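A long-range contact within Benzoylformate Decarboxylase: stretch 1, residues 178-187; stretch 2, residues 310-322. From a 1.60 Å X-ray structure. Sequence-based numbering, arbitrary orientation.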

ATOM      1  N   THR A 178     -13.548 -21.975 -12.475  1.00 14.94           N
ATOM      2  CA  THR A 178     -12.558 -21.188 -13.191  1.00 15.39           C
ATOM      3  C   THR A 178     -13.205 -20.314 -14.261  1.00 17.55           C
ATOM      4  O   THR A 178     -12.510 -19.665 -15.058  1.00 17.09           O
ATOM      5  CB  THR A 178     -11.544 -22.096 -13.870  1.00 18.60           C
ATOM      6  OG1 THR A 178     -12.215 -22.909 -14.845  1.00 16.70           O
ATOM      7  CG2 THR A 178     -10.869 -22.986 -12.830  1.00 18.38           C
ATOM      8  N   ARG A 179     -14.536 -20.301 -14.265  1.00 13.32           N
ATOM      9  CA  ARG A 179     -15.310 -19.545 -15.240  1.00 15.63           C
ATOM     10  C   ARG A 179     -16.559 -19.005 -14.579  1.00 15.87           C
ATOM     11  O   ARG A 179     -17.127 -19.650 -13.686  1.00 15.68           O
ATOM     12  CB  ARG A 179     -15.788 -20.437 -16.395  1.00 18.61           C
ATOM     13  CG  ARG A 179     -14.709 -21.115 -17.201  1.00 19.06           C
ATOM     14  CD  ARG A 179     -15.275 -21.631 -18.514  1.00 19.18           C
ATOM     15  NE  ARG A 179     -16.327 -22.636 -18.338  1.00 16.21           N
ATOM     16  CZ  ARG A 179     -16.903 -23.279 -19.353  1.00 18.12           C
ATOM     17  NH1 ARG A 179     -17.855 -24.182 -19.133  1.00 20.19           N
ATOM     18  NH2 ARG A 179     -16.512 -23.023 -20.598  1.00 18.31           N
ATOM     19  N   GLN A 180     -16.995 -17.837 -15.043  1.00 14.47           N
ATOM     20  CA  GLN A 180     -18.313 -17.322 -14.710  1.00 14.81           C
ATOM     21  C   GLN A 180     -19.021 -16.905 -15.980  1.00 15.49           C
ATOM     22  O   GLN A 180     -18.389 -16.392 -16.920  1.00 17.07           O
ATOM     23  CB  GLN A 180     -18.218 -16.131 -13.774  1.00 16.56           C
ATOM     24  CG  GLN A 180     -17.846 -16.505 -12.369  1.00 17.85           C
ATOM     25  CD  GLN A 180     -18.237 -15.433 -11.404  0.68 16.11           C
ATOM     26  OE1 GLN A 180     -17.400 -14.649 -10.966  0.74 15.90           O
ATOM     27  NE2 GLN A 180     -19.527 -15.370 -11.079  1.00 18.86           N
ATOM     28  N   GLY A 181     -20.327 -17.141 -16.007  1.00 17.40           N
ATOM     29  CA  GLY A 181     -21.145 -16.831 -17.159  1.00 18.03           C
ATOM     30  C   GLY A 181     -21.802 -15.469 -17.074  1.00 15.27           C
ATOM     31  O   GLY A 181     -21.659 -14.747 -16.089  1.00 16.70           O
ATOM     32  N   PRO A 182     -22.521 -15.099 -18.136  1.00 14.45           N
ATOM     33  CA  PRO A 182     -23.123 -13.777 -18.275  1.00 12.35           C
ATOM     34  C   PRO A 182     -24.475 -13.711 -17.583  1.00 15.85           C
ATOM     35  O   PRO A 182     -25.126 -14.737 -17.418  1.00 18.88           O
ATOM     36  CB  PRO A 182     -23.333 -13.666 -19.783  1.00 14.09           C
ATOM     37  CG  PRO A 182     -23.616 -15.077 -20.209  1.00 16.95           C
ATOM     38  CD  PRO A 182     -22.774 -15.955 -19.306  1.00 14.79           C
ATOM     39  N   ASP A 183     -24.890 -12.510 -17.200  1.00 14.20           N
ATOM     40  CA  ASP A 183     -26.264 -12.284 -16.767  1.00 15.80           C
ATOM     41  C   ASP A 183     -27.171 -12.573 -17.970  1.00 14.72           C
ATOM     42  O   ASP A 183     -27.043 -11.930 -19.013  1.00 15.40           O
ATOM     43  CB  ASP A 183     -26.415 -10.829 -16.312  1.00 17.28           C
ATOM     44  CG  ASP A 183     -27.781 -10.529 -15.726  1.00 17.38           C
ATOM     45  OD1 ASP A 183     -28.751 -11.240 -16.054  1.00 18.53           O
ATOM     46  OD2 ASP A 183     -27.886  -9.558 -14.954  1.00 19.21           O
ATOM     47  N   PRO A 184     -28.075 -13.559 -17.847  1.00 19.33           N
ATOM     48  CA  PRO A 184     -28.989 -13.867 -18.959  1.00 16.35           C
ATOM     49  C   PRO A 184     -29.788 -12.653 -19.457  1.00 18.24           C
ATOM     50  O   PRO A 184     -30.049 -12.560 -20.659  1.00 19.83           O
ATOM     51  CB  PRO A 184     -29.934 -14.924 -18.368  1.00 19.56           C
ATOM     52  CG  PRO A 184     -29.695 -14.895 -16.885  1.00 25.20           C
ATOM     53  CD  PRO A 184     -28.276 -14.469 -16.706  1.00 20.41           C
ATOM     54  N   ASP A 185     -30.156 -11.740 -18.560  1.00 17.84           N
ATOM     55  CA  ASP A 185     -30.854 -10.510 -18.965  1.00 18.88           C
ATOM     56  C   ASP A 185     -29.992  -9.653 -19.891  1.00 19.07           C
ATOM     57  O   ASP A 185     -30.500  -8.987 -20.793  1.00 18.06           O
ATOM     58  CB  ASP A 185     -31.249  -9.662 -17.754  1.00 21.08           C
ATOM     59  CG  ASP A 185     -32.338 -10.303 -16.912  1.00 28.76           C
ATOM     60  OD1 ASP A 185     -33.056 -11.183 -17.434  1.00 31.43           O
ATOM     61  OD2 ASP A 185     -32.473  -9.917 -15.730  1.00 29.04           O
ATOM     62  N   LYS A 186     -28.685  -9.654 -19.646  1.00 16.50           N
ATOM     63  CA  LYS A 186     -27.771  -8.865 -20.460  1.00 15.15           C
ATOM     64  C   LYS A 186     -27.514  -9.545 -21.802  1.00 14.58           C
ATOM     65  O   LYS A 186     -27.375  -8.873 -22.828  1.00 16.94           O
ATOM     66  CB  LYS A 186     -26.470  -8.602 -19.690  1.00 14.99           C
ATOM     67  CG  LYS A 186     -26.610  -7.545 -18.608  1.00 19.39           C
ATOM     68  CD  LYS A 186     -26.678  -6.169 -19.243  1.00 20.38           C
ATOM     69  CE  LYS A 186     -26.937  -5.071 -18.234  1.00 25.47           C
ATOM     70  NZ  LYS A 186     -27.061  -3.762 -18.935  1.00 24.01           N
ATOM     71  N   VAL A 187     -27.455 -10.875 -21.808  1.00 19.27           N
ATOM     72  CA  VAL A 187     -27.327 -11.594 -23.072  1.00 15.40           C
ATOM     73  C   VAL A 187     -28.524 -11.254 -23.960  1.00 17.18           C
ATOM     74  O   VAL A 187     -28.370 -10.989 -25.153  1.00 17.73           O
ATOM     75  CB  VAL A 187     -27.270 -13.119 -22.890  1.00 16.70           C
ATOM     76  CG1 VAL A 187     -27.169 -13.808 -24.245  1.00 17.57           C
ATOM     77  CG2 VAL A 187     -26.094 -13.518 -22.009  1.00 16.00           C
ATOM     78  N   SER A 310     -21.519  -2.745 -21.367  1.00 12.57           N
ATOM     79  CA  SER A 310     -20.713  -3.936 -21.143  1.00 12.91           C
ATOM     80  C   SER A 310     -21.402  -4.975 -20.273  1.00 12.44           C
ATOM     81  O   SER A 310     -22.364  -4.681 -19.560  1.00 12.09           O
ATOM     82  CB  SER A 310     -19.387  -3.546 -20.482  1.00 13.21           C
ATOM     83  OG  SER A 310     -19.625  -2.949 -19.214  1.00 14.00           O
ATOM     84  N   LEU A 311     -20.898  -6.201 -20.352  1.00 11.22           N
ATOM     85  CA  LEU A 311     -21.206  -7.224 -19.357  1.00 11.72           C
ATOM     86  C   LEU A 311     -19.946  -8.036 -19.064  1.00 13.46           C
ATOM     87  O   LEU A 311     -19.037  -8.118 -19.903  1.00 12.69           O
ATOM     88  CB  LEU A 311     -22.358  -8.131 -19.823  1.00 14.19           C
ATOM     89  CG  LEU A 311     -22.176  -9.017 -21.058  1.00 13.30           C
ATOM     90  CD1 LEU A 311     -21.429 -10.299 -20.711  1.00 15.06           C
ATOM     91  CD2 LEU A 311     -23.525  -9.364 -21.663  1.00 15.71           C
ATOM     92  N   VAL A 312     -19.882  -8.617 -17.866  1.00 12.12           N
ATOM     93  CA  VAL A 312     -18.751  -9.469 -17.502  1.00 11.42           C
ATOM     94  C   VAL A 312     -19.117 -10.929 -17.730  1.00 13.59           C
ATOM     95  O   VAL A 312     -20.149 -11.409 -17.235  1.00 13.41           O
ATOM     96  CB  VAL A 312     -18.314  -9.259 -16.034  1.00 14.05           C
ATOM     97  CG1 VAL A 312     -16.990  -9.979 -15.758  1.00 14.44           C
ATOM     98  CG2 VAL A 312     -18.186  -7.779 -15.719  1.00 12.63           C
ATOM     99  N   SER A 313     -18.277 -11.634 -18.481  1.00 12.09           N
ATOM    100  CA  SER A 313     -18.512 -13.038 -18.784  1.00 12.76           C
ATOM    101  C   SER A 313     -17.285 -13.686 -19.398  1.00 13.18           C
ATOM    102  O   SER A 313     -16.539 -13.048 -20.146  1.00 13.34           O
ATOM    103  CB  SER A 313     -19.673 -13.183 -19.776  1.00 14.32           C
ATOM    104  OG  SER A 313     -19.902 -14.539 -20.092  1.00 14.19           O
ATOM    105  N   ASP A 314     -17.101 -14.964 -19.096  1.00 14.22           N
ATOM    106  CA  ASP A 314     -16.218 -15.810 -19.885  1.00 12.41           C
ATOM    107  C   ASP A 314     -16.631 -15.696 -21.353  1.00 14.45           C
ATOM    108  O   ASP A 314     -17.823 -15.705 -21.675  1.00 14.31           O
ATOM    109  CB  ASP A 314     -16.350 -17.265 -19.432  1.00 13.33           C
ATOM    110  CG  ASP A 314     -15.429 -18.195 -20.183  1.00 17.47           C
ATOM    111  OD1 ASP A 314     -14.257 -18.331 -19.763  1.00 16.78           O
ATOM    112  OD2 ASP A 314     -15.874 -18.805 -21.183  1.00 15.03           O
ATOM    113  N   SER A 315     -15.660 -15.580 -22.252  1.00 13.31           N
ATOM    114  CA  SER A 315     -15.977 -15.403 -23.663  1.00 14.41           C
ATOM    115  C   SER A 315     -16.737 -16.591 -24.246  1.00 13.46           C
ATOM    116  O   SER A 315     -17.681 -16.419 -25.017  1.00 15.45           O
ATOM    117  CB  SER A 315     -14.700 -15.180 -24.476  1.00 16.22           C
ATOM    118  OG  SER A 315     -14.345 -13.810 -24.459  1.00 17.08           O
ATOM    119  N   LYS A 316     -16.308 -17.795 -23.891  1.00 14.31           N
ATOM    120  CA  LYS A 316     -16.949 -18.989 -24.427  1.00 15.84           C
ATOM    121  C   LYS A 316     -18.408 -19.060 -23.978  1.00 14.02           C
ATOM    122  O   LYS A 316     -19.311 -19.280 -24.795  1.00 16.02           O
ATOM    123  CB  LYS A 316     -16.192 -20.256 -24.022  1.00 15.33           C
ATOM    124  CG  LYS A 316     -16.618 -21.474 -24.826  1.00 18.06           C
ATOM    125  CD  LYS A 316     -15.777 -22.690 -24.513  1.00 18.68           C
ATOM    126  CE  LYS A 316     -16.226 -23.866 -25.370  1.00 29.43           C
ATOM    127  NZ  LYS A 316     -15.557 -25.130 -24.976  1.00 38.23           N
ATOM    128  N   LEU A 317     -18.636 -18.864 -22.685  1.00 13.77           N
ATOM    129  CA  LEU A 317     -19.989 -18.918 -22.148  1.00 16.11           C
ATOM    130  C   LEU A 317     -20.882 -17.869 -22.811  1.00 17.15           C
ATOM    131  O   LEU A 317     -22.030 -18.157 -23.154  1.00 16.21           O
ATOM    132  CB  LEU A 317     -19.978 -18.745 -20.635  1.00 13.81           C
ATOM    133  CG  LEU A 317     -19.281 -19.906 -19.928  1.00 14.60           C
ATOM    134  CD1 LEU A 317     -19.384 -19.760 -18.427  1.00 13.61           C
ATOM    135  CD2 LEU A 317     -19.886 -21.223 -20.367  1.00 14.38           C
ATOM    136  N   PHE A 318     -20.359 -16.662 -23.018  1.00 13.50           N
ATOM    137  CA  PHE A 318     -21.151 -15.644 -23.703  1.00 15.71           C
ATOM    138  C   PHE A 318     -21.469 -16.018 -25.147  1.00 14.80           C
ATOM    139  O   PHE A 318     -22.607 -15.903 -25.581  1.00 15.09           O
ATOM    140  CB  PHE A 318     -20.487 -14.271 -23.707  1.00 16.27           C
ATOM    141  CG  PHE A 318     -21.235 -13.275 -24.543  1.00 14.95           C
ATOM    142  CD1 PHE A 318     -22.344 -12.612 -24.025  1.00 14.74           C
ATOM    143  CD2 PHE A 318     -20.880 -13.056 -25.865  1.00 16.13           C
ATOM    144  CE1 PHE A 318     -23.058 -11.711 -24.808  1.00 15.34           C
ATOM    145  CE2 PHE A 318     -21.588 -12.168 -26.650  1.00 17.37           C
ATOM    146  CZ  PHE A 318     -22.676 -11.494 -26.121  1.00 16.45           C
ATOM    147  N   LEU A 319     -20.460 -16.441 -25.897  1.00 13.86           N
ATOM    148  CA  LEU A 319     -20.665 -16.758 -27.310  1.00 15.34           C
ATOM    149  C   LEU A 319     -21.687 -17.889 -27.488  1.00 17.95           C
ATOM    150  O   LEU A 319     -22.514 -17.858 -28.396  1.00 19.78           O
ATOM    151  CB  LEU A 319     -19.335 -17.107 -27.981  1.00 17.66           C
ATOM    152  CG  LEU A 319     -18.430 -15.890 -28.204  1.00 14.91           C
ATOM    153  CD1 LEU A 319     -16.982 -16.315 -28.427  1.00 13.02           C
ATOM    154  CD2 LEU A 319     -18.950 -15.044 -29.371  1.00 17.54           C
ATOM    155  N   ILE A 320     -21.628 -18.881 -26.611  1.00 16.47           N
ATOM    156  CA  ILE A 320     -22.583 -19.988 -26.650  1.00 18.54           C
ATOM    157  C   ILE A 320     -24.013 -19.500 -26.384  1.00 20.69           C
ATOM    158  O   ILE A 320     -24.949 -19.857 -27.105  1.00 20.45           O
ATOM    159  CB  ILE A 320     -22.193 -21.094 -25.644  1.00 18.94           C
ATOM    160  CG1 ILE A 320     -20.930 -21.816 -26.126  1.00 19.25           C
ATOM    161  CG2 ILE A 320     -23.328 -22.082 -25.476  1.00 24.30           C
ATOM    162  CD1 ILE A 320     -20.292 -22.673 -25.070  1.00 21.22           C
ATOM    163  N   GLU A 321     -24.178 -18.658 -25.368  1.00 17.06           N
ATOM    164  CA  GLU A 321     -25.498 -18.144 -25.030  1.00 19.81           C
ATOM    165  C   GLU A 321     -26.049 -17.190 -26.096  1.00 20.36           C
ATOM    166  O   GLU A 321     -27.242 -17.214 -26.409  1.00 21.19           O
ATOM    167  CB  GLU A 321     -25.481 -17.465 -23.657  1.00 18.85           C
ATOM    168  CG  GLU A 321     -25.310 -18.439 -22.490  1.00 19.40           C
ATOM    169  CD  GLU A 321     -26.284 -19.607 -22.563  1.00 29.15           C
ATOM    170  OE1 GLU A 321     -27.509 -19.365 -22.568  1.00 27.16           O
ATOM    171  OE2 GLU A 321     -25.826 -20.770 -22.630  1.00 35.00           O
ATOM    172  N   ALA A 322     -25.184 -16.348 -26.653  1.00 16.82           N
ATOM    173  CA  ALA A 322     -25.638 -15.348 -27.606  1.00 20.33           C
ATOM    174  C   ALA A 322     -26.044 -16.011 -28.916  1.00 18.92           C
ATOM    175  O   ALA A 322     -27.014 -15.600 -29.551  1.00 20.81           O
ATOM    176  CB  ALA A 322     -24.562 -14.314 -27.842  1.00 18.02           C
TER
HETATM  177  O   HOH W   1     -14.057 -21.674 -21.319  1.00 23.15           O
HETATM  178  O   HOH W   2     -22.816 -10.596 -16.735  1.00 15.87           O
HETATM  179  O   HOH W   3     -24.638  -3.163 -20.038  1.00 15.41           O

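Stretch 1 runs past the end of a strand and the start of the helix that follows it in stretch 2, and a single direct hydrogen bond, backbone to backbone, joins the two. Arg179 comes first; its long side chain suits a partly exposed site, because the apolar portion and flat guanidinium can cover neighbours while the charge stays near polar partners. Leu317 CD2 lies over one face of the guanidinium, 3.8 Å from Arg179 CZ. Asp314 supplies opposite charge, but Arg179 NH2 and Asp314 OD2 are 4.3 Å apart, beyond a salt bridge; water 1 accepts from Arg179 NH2 (2.9 Å) and donates weakly to Asp314 OD2 (3.4 Å).

At Gln180 the side chain points away and the backbone does the work: Asp314 N donates to Gln180 O at 2.9 Å, nearly straight at 170°. Asp314 OD2 also caps its own helix, accepting from Leu317 N (3.1 Å). Leu317 CD1 packs 3.6 Å from Gly181 CA; a CB at Gly181 would point away from stretch 2 and clash with Pro182 CD (2.8 Å), so glycine suits the approach to the proline.

Pro182 is the apolar centre of the contact. Its CB lies 4.0 Å from Leu311 CD1, its CD 4.2 Å from Leu317 CB, and its ring meets the edge of the Phe318 ring. Ser313 OG, 3.3 Å from Pro182 N, which has no hydrogen, donates to Asp314 O.

Beyond the proline, water 2 links the backbones, accepting from Asp183 N (2.9 Å) and donating to Val312 O (2.8 Å). Asp183 OD1 caps the next helix, accepting from Asp185 N (2.9 Å). There Lys186 sets its CB 3.6 Å from Leu311 CD2, while its NZ reaches water 3 (2.7 Å), which donates to Ser310 O (2.8 Å). Compact, branched Val187 closes the contact, its CG2 4.4 Å from Phe318 CD1 and its CG1 4.0 Å from Ala322 CA.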